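Local coordinates for protein LacI family sugar-binding transcriptional regulator (Enterococcus faecalis V583, PDB 4RK0) that binds a pentose sugar, ribose, in the cleft of its effector-binding core and probably represses transcription as a LacI-type DNA-binding regulator, at residues 113-117 with 146-151; 143-147 with 183-187. All blocks are in the same frame, centred on the assembly; numbering follows the deposited sequence.

Contact 1: residues 113-117 with 146-151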
loop_
_atom_site.group_PDB
_atom_site.type_symbol
_atom_site.label_atom_id
_atom_site.label_comp_id
_atom_site.label_asym_id
_atom_site.label_seq_id
_atom_site.Cartn_x
_atom_site.Cartn_y
_atom_site.Cartn_z
ATOM N N GLY A 113 12.638 20.147 1.082
ATOM C CA GLY A 113 12.680 20.845 -0.179
ATOM C C GLY A 113 14.030 21.486 -0.416
ATOM O O GLY A 113 14.537 21.469 -1.543
ATOM N N GLN A 114 14.622 22.030 0.654
ATOM C CA GLN A 114 15.985 22.563 0.596
ATOM C C GLN A 114 17.015 21.491 0.195
ATOM O O GLN A 114 17.867 21.731 -0.613
ATOM C CB GLN A 114 16.369 23.143 1.947
ATOM C CG GLN A 114 15.685 24.451 2.240
ATOM C CD GLN A 114 16.265 25.138 3.469
ATOM O OE1 GLN A 114 16.780 24.491 4.376
ATOM N NE2 GLN A 114 16.172 26.458 3.503
ATOM N N LEU A 115 16.898 20.294 0.759
ATOM C CA LEU A 115 17.860 19.231 0.457
ATOM C C LEU A 115 17.750 18.771 -0.979
ATOM O O LEU A 115 18.761 18.483 -1.608
ATOM C CB LEU A 115 17.592 18.029 1.344
ATOM C CG LEU A 115 17.990 18.185 2.796
ATOM C CD1 LEU A 115 17.511 16.998 3.637
ATOM C CD2 LEU A 115 19.485 18.380 2.937
ATOM N N ALA A 116 16.519 18.751 -1.493
ATOM C CA ALA A 116 16.257 18.351 -2.875
ATOM C C ALA A 116 16.883 19.362 -3.817
ATOM O O ALA A 116 17.617 19.004 -4.738
ATOM C CB ALA A 116 14.736 18.201 -3.093
ATOM N N ALA A 117 16.618 20.636 -3.562
ATOM C CA ALA A 117 17.281 21.714 -4.284
ATOM C C ALA A 117 18.812 21.628 -4.239
ATOM O O ALA A 117 19.439 21.844 -5.254
ATOM C CB ALA A 117 16.825 23.053 -3.744
ATOM N N GLY A 146 10.514 25.474 0.550
ATOM C CA GLY A 146 11.905 25.197 0.934
ATOM C C GLY A 146 12.807 25.067 -0.272
ATOM O O GLY A 146 13.947 25.558 -0.281
ATOM N N PHE A 147 12.307 24.413 -1.319
ATOM C CA PHE A 147 13.050 24.295 -2.563
ATOM C C PHE A 147 13.453 25.683 -3.103
ATOM O O PHE A 147 14.623 25.929 -3.420
ATOM C CB PHE A 147 12.228 23.516 -3.570
ATOM C CG PHE A 147 12.958 23.157 -4.813
ATOM C CD1 PHE A 147 13.017 24.038 -5.884
ATOM C CD2 PHE A 147 13.606 21.917 -4.925
ATOM C CE1 PHE A 147 13.703 23.705 -7.028
ATOM C CE2 PHE A 147 14.279 21.575 -6.080
ATOM C CZ PHE A 147 14.338 22.472 -7.135
ATOM N N CYS A 148 12.496 26.603 -3.165
ATOM C CA CYS A 148 12.772 27.932 -3.744
ATOM C C CYS A 148 13.528 28.840 -2.756
ATOM O O CYS A 148 14.081 29.853 -3.147
ATOM C CB CYS A 148 11.480 28.582 -4.223
ATOM S SG CYS A 148 10.698 27.572 -5.520
ATOM N N SER A 149 13.596 28.455 -1.487
ATOM C CA SER A 149 14.370 29.229 -0.506
ATOM C C SER A 149 15.886 29.226 -0.800
ATOM O O SER A 149 16.603 30.154 -0.383
ATOM C CB SER A 149 14.107 28.743 0.916
ATOM O OG SER A 149 14.794 27.540 1.197
ATOM N N VAL A 150 16.363 28.200 -1.512
ATOM C CA VAL A 150 17.796 28.037 -1.792
ATOM C C VAL A 150 18.157 27.899 -3.260
ATOM O O VAL A 150 19.311 28.134 -3.617
ATOM C CB VAL A 150 18.399 26.819 -1.070
ATOM C CG1 VAL A 150 18.276 27.003 0.432
ATOM C CG2 VAL A 150 17.753 25.518 -1.536
ATOM N N TYR A 151 17.189 27.556 -4.106
ATOM C CA TYR A 151 17.450 27.399 -5.542
ATOM C C TYR A 151 17.166 28.698 -6.276
ATOM O O TYR A 151 16.038 29.191 -6.251
ATOM C CB TYR A 151 16.589 26.284 -6.116
ATOM C CG TYR A 151 17.074 25.785 -7.460
ATOM C CD1 TYR A 151 18.060 24.797 -7.550
ATOM C CD2 TYR A 151 16.543 26.271 -8.628
ATOM C CE1 TYR A 151 18.493 24.333 -8.780
ATOM C CE2 TYR A 151 16.971 25.809 -9.860
ATOM C CZ TYR A 151 17.959 24.855 -9.924
ATOM O OH TYR A 151 18.355 24.433 -11.170
#

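Contact 2: residues 143-147 with 183-187. With RIB (alpha-D-ribofuranose), chain E.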
loop_
_atom_site.group_PDB
_atom_site.type_symbol
_atom_site.label_atom_id
_atom_site.label_comp_id
_atom_site.label_asym_id
_atom_site.label_seq_id
_atom_site.Cartn_x
_atom_site.Cartn_y
_atom_site.Cartn_z
ATOM N N ARG A 143 7.320 22.097 0.781
ATOM C CA ARG A 143 8.446 21.519 0.068
ATOM C C ARG A 143 8.867 22.399 -1.097
ATOM O O ARG A 143 10.059 22.598 -1.368
ATOM C CB ARG A 143 8.092 20.132 -0.455
ATOM C CG ARG A 143 7.845 19.101 0.625
ATOM C CD ARG A 143 7.208 17.818 0.105
ATOM N NE ARG A 143 6.609 17.087 1.214
ATOM C CZ ARG A 143 5.845 16.018 1.099
ATOM N NH1 ARG A 143 5.650 15.451 -0.105
ATOM N NH2 ARG A 143 5.325 15.471 2.194
ATOM N N LEU A 144 7.888 22.930 -1.820
ATOM C CA LEU A 144 8.205 23.882 -2.863
ATOM C C LEU A 144 8.863 25.127 -2.258
ATOM O O LEU A 144 9.881 25.649 -2.789
ATOM C CB LEU A 144 6.936 24.300 -3.607
ATOM C CG LEU A 144 7.189 25.422 -4.621
ATOM C CD1 LEU A 144 8.128 24.985 -5.732
ATOM C CD2 LEU A 144 5.863 25.882 -5.204
ATOM N N LYS A 145 8.247 25.624 -1.182
ATOM C CA LYS A 145 8.778 26.839 -0.487
ATOM C C LYS A 145 10.223 26.624 -0.050
ATOM O O LYS A 145 11.087 27.465 -0.283
ATOM C CB LYS A 145 7.903 27.185 0.716
ATOM C CG LYS A 145 8.120 28.592 1.272
ATOM C CD LYS A 145 6.797 29.266 1.625
ATOM C CE LYS A 145 6.968 30.335 2.690
ATOM N NZ LYS A 145 7.159 29.723 4.035
ATOM N N GLY A 146 10.514 25.474 0.550
ATOM C CA GLY A 146 11.905 25.197 0.934
ATOM C C GLY A 146 12.807 25.067 -0.272
ATOM O O GLY A 146 13.947 25.558 -0.281
ATOM N N PHE A 147 12.307 24.413 -1.319
ATOM C CA PHE A 147 13.050 24.295 -2.563
ATOM C C PHE A 147 13.453 25.683 -3.103
ATOM O O PHE A 147 14.623 25.929 -3.420
ATOM C CB PHE A 147 12.228 23.516 -3.570
ATOM C CG PHE A 147 12.958 23.157 -4.813
ATOM C CD1 PHE A 147 13.017 24.038 -5.884
ATOM C CD2 PHE A 147 13.606 21.917 -4.925
ATOM C CE1 PHE A 147 13.703 23.705 -7.028
ATOM C CE2 PHE A 147 14.279 21.575 -6.080
ATOM C CZ PHE A 147 14.338 22.472 -7.135
ATOM N N PHE A 183 12.104 17.639 -9.741
ATOM C CA PHE A 183 11.729 17.334 -8.342
ATOM C C PHE A 183 10.288 16.880 -8.310
ATOM O O PHE A 183 9.386 17.685 -8.516
ATOM C CB PHE A 183 11.973 18.583 -7.418
ATOM C CG PHE A 183 11.599 18.399 -5.974
ATOM C CD1 PHE A 183 11.665 17.173 -5.325
ATOM C CD2 PHE A 183 11.210 19.527 -5.222
ATOM C CE1 PHE A 183 11.319 17.056 -3.989
ATOM C CE2 PHE A 183 10.875 19.415 -3.900
ATOM C CZ PHE A 183 10.934 18.182 -3.256
ATOM N N ALA A 184 10.061 15.585 -8.058
ATOM C CA ALA A 184 8.738 15.048 -7.928
ATOM C C ALA A 184 8.334 15.174 -6.474
ATOM O O ALA A 184 9.052 14.709 -5.595
ATOM C CB ALA A 184 8.699 13.598 -8.357
ATOM N N ILE A 185 7.181 15.790 -6.215
ATOM C CA ILE A 185 6.851 16.172 -4.843
ATOM C C ILE A 185 6.455 14.985 -3.986
ATOM O O ILE A 185 6.386 15.099 -2.770
ATOM C CB ILE A 185 5.815 17.317 -4.809
ATOM C CG1 ILE A 185 6.203 18.373 -3.798
ATOM C CG2 ILE A 185 4.441 16.790 -4.535
ATOM C CD1 ILE A 185 7.313 19.249 -4.269
ATOM N N ASN A 186 6.208 13.834 -4.608
ATOM C CA ASN A 186 6.224 12.581 -3.864
ATOM C C ASN A 186 6.723 11.435 -4.747
ATOM O O ASN A 186 6.845 11.595 -5.976
ATOM C CB ASN A 186 4.922 12.257 -3.143
ATOM C CG ASN A 186 3.846 11.686 -4.037
ATOM O OD1 ASN A 186 3.858 11.845 -5.257
ATOM N ND2 ASN A 186 2.877 11.039 -3.407
ATOM N N ASP A 187 7.027 10.307 -4.111
ATOM C CA ASP A 187 7.600 9.153 -4.829
ATOM C C ASP A 187 6.586 8.590 -5.840
ATOM O O ASP A 187 6.971 8.166 -6.927
ATOM C CB ASP A 187 8.097 8.068 -3.877
ATOM C CG ASP A 187 9.375 8.476 -3.097
ATOM O OD1 ASP A 187 10.116 9.354 -3.544
ATOM O OD2 ASP A 187 9.616 7.884 -2.044
HETATM O O5 RIB E . 3.395 10.571 -0.555
HETATM C C5 RIB E . 2.146 10.978 -0.018
HETATM C C4 RIB E . 2.324 12.391 0.336
HETATM O O4 RIB E . 1.109 13.049 0.780
HETATM C C3 RIB E . 3.382 12.171 1.399
HETATM O O3 RIB E . 4.510 12.868 0.866
HETATM C C2 RIB E . 2.666 12.722 2.635
HETATM O O2 RIB E . 3.487 13.599 3.367
HETATM C C1 RIB E . 1.310 13.287 2.180
HETATM O O1 RIB E . 1.099 14.614 2.632
#

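Contact 1: residues 113-117 with 146-151
Ser149 OG is gripped by two groups: it accepts the amide N-H of Gln114 NE2 at 2.9 Å and donates to the backbone Gly146 O one turn back in its own helix. The first bond is close to straight, 168° at the hydrogen, and OG lies in the amide plane of Gln114. Gln114 reaches it with CG beside its backbone N (chi1 -73°) and the chain extended beyond, which also lays CG 3.3 Å from Gly146 O. The amide is fixed at its second end too, since Gln114 OE1 takes a hydrogen bond from Arg111.

Deeper in, two glycines bring the helices together: their axes come within 7.0 Å, crossing at -49°, and Gly113 CA lies 4.2 Å from Phe147 CA. Here Phe147 CA also makes a C-H...O contact with Gly113 O. With CG anti to the backbone N, the Phe147 ring runs along the next turn of the partner helix, where Ala117 CB sits over one face in a CH-pi contact, 3.9 Å from the centroid. The same methyl presses against Val150 CG2 at 3.4 Å, a tight carbon pair, and meets Tyr151 CB; Ala117 O approaches the edge of the Tyr151 ring.

The contact thus joins helices 109-122 and 138-150 by close backbone packing, with the glutamine-serine bond at one end of the interface and the aromatic packing at the other. Phe147 and Tyr151 continue onto Val128 of strand 127-132, and Tyr151 OH bonds His125 O just before that strand.

Contact 2: residues 143-147 with 183-187
Residues 143-147 of helix 138-150 pack across the end of strand 181-184 and the turn that follows, with Arg143 CA 7.4 Å from Ile185 CA and Phe147 and Phe183 farther apart, so side chains bridge the gap. Arg143, extended from CG to NE, sends NH1 to Ile185 O at 2.8 Å. The oxygen lies near the guanidinium plane and is approached nearly along the C=O axis (168°), although the bond is bent at the hydrogen.

NH1 and NH2 both donate to ribose O3, each at 3.0 Å, and NH2 also reaches O2; the Ile185 carbonyl, just past the strand, is placed to restrain rotation of the guanidinium that holds the sugar. Asp109 forms a salt bridge with NE, and Tyr213 a cation-pi contact. Asn186 ND2 holds ribose O5 with a straighter bond (166°), while its OD1 accepts Ile189 N, an N-cap on helix 187-199.

Behind the pocket, Phe147 and Phe183 lie nearly parallel, planes at 16°, but slid apart with centroids 5.3 Å distant; their CD2 atoms meet at 3.4 Å. Ile185 CD1 packs on Arg143 CB.

Strand 181-184 pairs with strands 127-132 and 209-211, and helix 138-150 covers this parallel sheet, Phe183 also touching Ala116 of helix 109-122.

The two contacts lie about 8 Å apart, centre to centre, in the subdomain built on the parallel sheet 154-159, 127-132, 181-184, 209-211. Along the chain, helix 109-122 comes first, then helix 138-150, then strand 181-184; the middle helix serves both contacts, with Phe147 touching partners in each. Contact 1 joins helix to helix, contact 2 helix to strand end, and they touch directly where Ala116 CB meets Phe183 CE1 at 3.7 Å. Packing is thus continuous from the helix pair to the ribose-binding residues of contact 2, whereas contact 1 lies back from the sugar, Gly113 about 11 Å away. The parallel sheet with helices packed on it is consistent with a periplasmic-binding-protein-like fold.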